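Local coordinates for Lmo1340 protein (Listeria monocytogenes, PDB 4NLM) that is of unknown function but is probably a surface lipoprotein built around a YqgU-like six-bladed beta-propeller domain, at residues 106-117 with 128-139. Sequence-based numbering, arbitrary orientation.
Sequences YSAESAEKATMR and ASRATKPLTTTF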
loop_
_atom_site.group_PDB
_atom_site.type_symbol
_atom_site.label_atom_id
_atom_site.label_comp_id
_atom_site.label_asym_id
_atom_site.label_seq_id
_atom_site.Cartn_x
_atom_site.Cartn_y
_atom_site.Cartn_z
ATOM N N TYR A 106 0.805 11.830 9.121
ATOM C CA TYR A 106 -0.261 12.800 8.979
ATOM C C TYR A 106 -1.088 12.671 10.248
ATOM O O TYR A 106 -1.648 11.597 10.524
ATOM C CB TYR A 106 -1.078 12.517 7.732
ATOM C CG TYR A 106 -2.238 13.449 7.467
ATOM C CD1 TYR A 106 -2.128 14.832 7.631
ATOM C CD2 TYR A 106 -3.472 12.946 7.069
ATOM C CE1 TYR A 106 -3.171 15.673 7.360
ATOM C CE2 TYR A 106 -4.520 13.796 6.798
ATOM C CZ TYR A 106 -4.375 15.150 6.957
ATOM O OH TYR A 106 -5.446 16.014 6.715
ATOM N N SER A 107 -1.145 13.736 11.034
ATOM C CA SER A 107 -1.798 13.691 12.308
ATOM C C SER A 107 -2.483 15.021 12.611
ATOM O O SER A 107 -2.202 16.026 12.000
ATOM C CB SER A 107 -0.822 13.347 13.422
ATOM O OG SER A 107 0.204 14.308 13.579
ATOM N N ALA A 108 -3.415 15.005 13.569
ATOM C CA ALA A 108 -4.163 16.195 13.917
ATOM C C ALA A 108 -4.054 16.506 15.400
ATOM O O ALA A 108 -4.185 15.637 16.257
ATOM C CB ALA A 108 -5.622 16.066 13.516
ATOM N N GLU A 109 -3.784 17.769 15.686
ATOM C CA GLU A 109 -3.708 18.240 17.061
ATOM C C GLU A 109 -5.092 18.648 17.559
ATOM O O GLU A 109 -5.353 18.645 18.772
ATOM C CB GLU A 109 -2.725 19.420 17.146
ATOM C CG GLU A 109 -2.784 20.240 18.429
ATOM C CD GLU A 109 -1.903 21.480 18.408
ATOM O OE1 GLU A 109 -0.815 21.451 17.794
ATOM O OE2 GLU A 109 -2.292 22.490 19.035
ATOM N N SER A 110 -5.977 18.986 16.622
ATOM C CA SER A 110 -7.309 19.449 16.971
ATOM C C SER A 110 -8.237 19.380 15.768
ATOM O O SER A 110 -7.809 19.043 14.676
ATOM C CB SER A 110 -7.244 20.902 17.477
ATOM O OG SER A 110 -7.050 21.828 16.418
ATOM N N ALA A 111 -9.503 19.748 15.960
ATOM C CA ALA A 111 -10.472 19.759 14.862
ATOM C C ALA A 111 -10.101 20.839 13.822
ATOM O O ALA A 111 -10.594 20.826 12.698
ATOM C CB ALA A 111 -11.892 19.996 15.409
ATOM N N GLU A 112 -9.219 21.765 14.195
ATOM C CA GLU A 112 -8.835 22.861 13.303
ATOM C C GLU A 112 -7.408 22.777 12.775
ATOM O O GLU A 112 -7.037 23.526 11.869
ATOM C CB GLU A 112 -8.991 24.199 14.035
ATOM C CG GLU A 112 -10.400 24.490 14.517
ATOM C CD GLU A 112 -11.375 24.637 13.372
ATOM O OE1 GLU A 112 -10.949 25.070 12.281
ATOM O OE2 GLU A 112 -12.571 24.330 13.566
ATOM N N LYS A 113 -6.604 21.870 13.318
ATOM C CA LYS A 113 -5.205 21.805 12.909
ATOM C C LYS A 113 -4.674 20.411 12.712
ATOM O O LYS A 113 -4.841 19.547 13.582
ATOM C CB LYS A 113 -4.322 22.468 13.979
ATOM C CG LYS A 113 -4.596 23.951 14.186
ATOM C CD LYS A 113 -3.396 24.717 14.738
ATOM C CE LYS A 113 -3.648 26.224 14.648
ATOM N NZ LYS A 113 -2.492 27.139 14.923
ATOM N N ALA A 114 -4.006 20.219 11.579
ATOM C CA ALA A 114 -3.333 18.945 11.241
ATOM C C ALA A 114 -1.987 19.289 10.639
ATOM O O ALA A 114 -1.738 20.429 10.238
ATOM C CB ALA A 114 -4.144 18.129 10.258
ATOM N N THR A 115 -1.110 18.284 10.568
ATOM C CA THR A 115 0.230 18.465 10.100
ATOM C C THR A 115 0.621 17.226 9.357
ATOM O O THR A 115 0.283 16.094 9.754
ATOM C CB THR A 115 1.190 18.631 11.309
ATOM O OG1 THR A 115 0.774 19.691 12.178
ATOM C CG2 THR A 115 2.579 18.892 10.879
HETATM N N MSE A 116 1.386 17.433 8.285
HETATM C CA MSE A 116 2.092 16.353 7.599
HETATM C C MSE A 116 3.542 16.560 7.936
HETATM O O MSE A 116 4.084 17.635 7.685
HETATM C CB MSE A 116 1.981 16.370 6.103
HETATM C CG MSE A 116 0.646 16.319 5.456
HETATM SE SE MSE A 116 0.874 16.794 3.532
HETATM C CE MSE A 116 -1.075 16.620 3.463
ATOM N N ARG A 117 4.155 15.551 8.546
ATOM C CA ARG A 117 5.561 15.574 8.904
ATOM C C ARG A 117 6.341 14.453 8.255
ATOM O O ARG A 117 5.820 13.331 8.144
ATOM C CB ARG A 117 5.760 15.388 10.401
ATOM C CG ARG A 117 5.219 16.501 11.263
ATOM C CD ARG A 117 5.498 16.208 12.723
ATOM N NE ARG A 117 5.039 17.283 13.588
ATOM C CZ ARG A 117 3.823 17.350 14.121
ATOM N NH1 ARG A 117 3.493 18.370 14.904
ATOM N NH2 ARG A 117 2.938 16.390 13.879
ATOM N N ALA A 128 10.888 17.617 7.624
ATOM C CA ALA A 128 10.050 18.634 6.993
ATOM C C ALA A 128 8.652 18.555 7.583
ATOM O O ALA A 128 8.250 17.519 8.101
ATOM C CB ALA A 128 9.998 18.422 5.485
ATOM N N SER A 129 7.911 19.643 7.463
ATOM C CA SER A 129 6.578 19.682 7.978
ATOM C C SER A 129 5.743 20.740 7.267
ATOM O O SER A 129 6.264 21.766 6.855
ATOM C CB SER A 129 6.661 20.021 9.472
ATOM O OG SER A 129 5.421 19.960 10.124
ATOM N N ARG A 130 4.439 20.507 7.147
ATOM C CA ARG A 130 3.521 21.517 6.656
ATOM C C ARG A 130 2.219 21.381 7.417
ATOM O O ARG A 130 1.805 20.297 7.792
ATOM C CB ARG A 130 3.313 21.507 5.133
ATOM C CG ARG A 130 2.670 20.268 4.553
ATOM C CD ARG A 130 2.440 20.436 3.048
ATOM N NE ARG A 130 1.427 21.444 2.722
ATOM C CZ ARG A 130 0.129 21.180 2.612
ATOM N NH1 ARG A 130 -0.324 19.943 2.803
ATOM N NH2 ARG A 130 -0.721 22.152 2.321
ATOM N N ALA A 131 1.609 22.529 7.666
ATOM C CA ALA A 131 0.377 22.639 8.404
ATOM C C ALA A 131 -0.790 22.632 7.446
ATOM O O ALA A 131 -0.716 23.226 6.368
ATOM C CB ALA A 131 0.368 23.932 9.219
ATOM N N THR A 132 -1.882 22.012 7.877
ATOM C CA THR A 132 -3.054 21.945 7.049
ATOM C C THR A 132 -4.280 21.762 7.939
ATOM O O THR A 132 -4.192 21.982 9.138
ATOM C CB THR A 132 -2.905 20.878 5.961
ATOM O OG1 THR A 132 -3.972 21.024 5.018
ATOM C CG2 THR A 132 -2.873 19.475 6.548
ATOM N N LYS A 133 -5.389 21.400 7.329
ATOM C CA LYS A 133 -6.606 21.120 8.079
ATOM C C LYS A 133 -6.822 19.602 8.119
ATOM O O LYS A 133 -6.341 18.890 7.252
ATOM C CB LYS A 133 -7.807 21.830 7.442
ATOM C CG LYS A 133 -7.684 23.342 7.400
ATOM C CD LYS A 133 -7.417 23.930 8.778
ATOM C CE LYS A 133 -7.153 25.421 8.725
ATOM N NZ LYS A 133 -8.354 26.209 8.347
ATOM N N PRO A 134 -7.523 19.094 9.140
ATOM C CA PRO A 134 -7.717 17.636 9.219
ATOM C C PRO A 134 -8.761 17.170 8.234
ATOM O O PRO A 134 -9.952 17.122 8.536
ATOM C CB PRO A 134 -8.170 17.406 10.658
ATOM C CG PRO A 134 -8.685 18.717 11.117
ATOM C CD PRO A 134 -8.060 19.799 10.315
ATOM N N LEU A 135 -8.307 16.832 7.053
ATOM C CA LEU A 135 -9.156 16.383 5.997
ATOM C C LEU A 135 -8.729 15.012 5.537
ATOM O O LEU A 135 -7.541 14.638 5.595
ATOM C CB LEU A 135 -9.024 17.337 4.832
ATOM C CG LEU A 135 -9.480 18.750 5.170
ATOM C CD1 LEU A 135 -9.047 19.651 4.050
ATOM C CD2 LEU A 135 -10.988 18.836 5.395
ATOM N N THR A 136 -9.690 14.284 4.991
ATOM C CA THR A 136 -9.380 12.969 4.446
ATOM C C THR A 136 -8.428 13.095 3.296
ATOM O O THR A 136 -8.708 13.809 2.323
ATOM C CB THR A 136 -10.692 12.280 4.000
ATOM O OG1 THR A 136 -11.579 12.186 5.114
ATOM C CG2 THR A 136 -10.409 10.897 3.406
ATOM N N THR A 137 -7.340 12.333 3.384
ATOM C CA THR A 137 -6.243 12.464 2.422
ATOM C C THR A 137 -5.656 11.097 2.094
ATOM O O THR A 137 -5.461 10.253 2.976
ATOM C CB THR A 137 -5.138 13.339 3.031
ATOM O OG1 THR A 137 -5.682 14.591 3.469
ATOM C CG2 THR A 137 -4.041 13.596 2.027
ATOM N N THR A 138 -5.308 10.922 0.827
ATOM C CA THR A 138 -4.645 9.704 0.372
ATOM C C THR A 138 -3.283 10.119 -0.177
ATOM O O THR A 138 -3.206 11.038 -1.002
ATOM C CB THR A 138 -5.466 8.959 -0.710
ATOM O OG1 THR A 138 -6.779 8.729 -0.220
ATOM C CG2 THR A 138 -4.820 7.638 -1.094
ATOM N N PHE A 139 -2.210 9.426 0.220
ATOM C CA PHE A 139 -0.866 9.821 -0.100
ATOM C C PHE A 139 -0.155 8.873 -1.043
ATOM O O PHE A 139 -0.261 7.664 -0.860
ATOM C CB PHE A 139 -0.019 9.928 1.174
ATOM C CG PHE A 139 -0.472 10.967 2.151
ATOM C CD1 PHE A 139 -1.417 10.652 3.113
ATOM C CD2 PHE A 139 0.052 12.247 2.135
ATOM C CE1 PHE A 139 -1.842 11.593 4.029
ATOM C CE2 PHE A 139 -0.385 13.182 3.060
ATOM C CZ PHE A 139 -1.331 12.858 4.020
HETATM O O HOH W 1 5.962 20.165 12.881
#
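Ala114 and Thr132 exchange two backbone hydrogen bonds, Thr132 N to Ala114 O at 2.8 Å and Ala114 N to Thr132 O at 3.0 Å, and Met116 and Arg130 form a second such antiparallel pair. These bonds add the outermost strand, 126-132, to a four-stranded propeller blade. Where the chain leaves it for the next blade, Tyr106 receives the linker. With CG anti to the backbone N (chi1 179°), its ring reaches across so that OH lies 2.7 Å from Leu135 O and 3.1 Å from Lys133 O, and its single proton could serve either carbonyl. Leu135 O accepts from Thr137 OG1, which approaches from above the carbonyl plane. Pro134, centre of an inverse gamma turn, packs CB against the methyls of Ala108 and Ala114, 4.1 Å from each CB. Phe139, on the first strand of the following blade, turns its edge to the face of Tyr106 in an offset edge-to-face stack (planes at 66°). The extended selenomethionine Met116 brings CE to 3.5 Å from Phe139 CE2, also at the ring edge, while SE lies beside Arg130 NH1. Backbone pairing thus closes one blade, whereas the crossing to the next probably relies on one tyrosine, through its hydroxyl and the edge-on packing of a phenylalanine on its face.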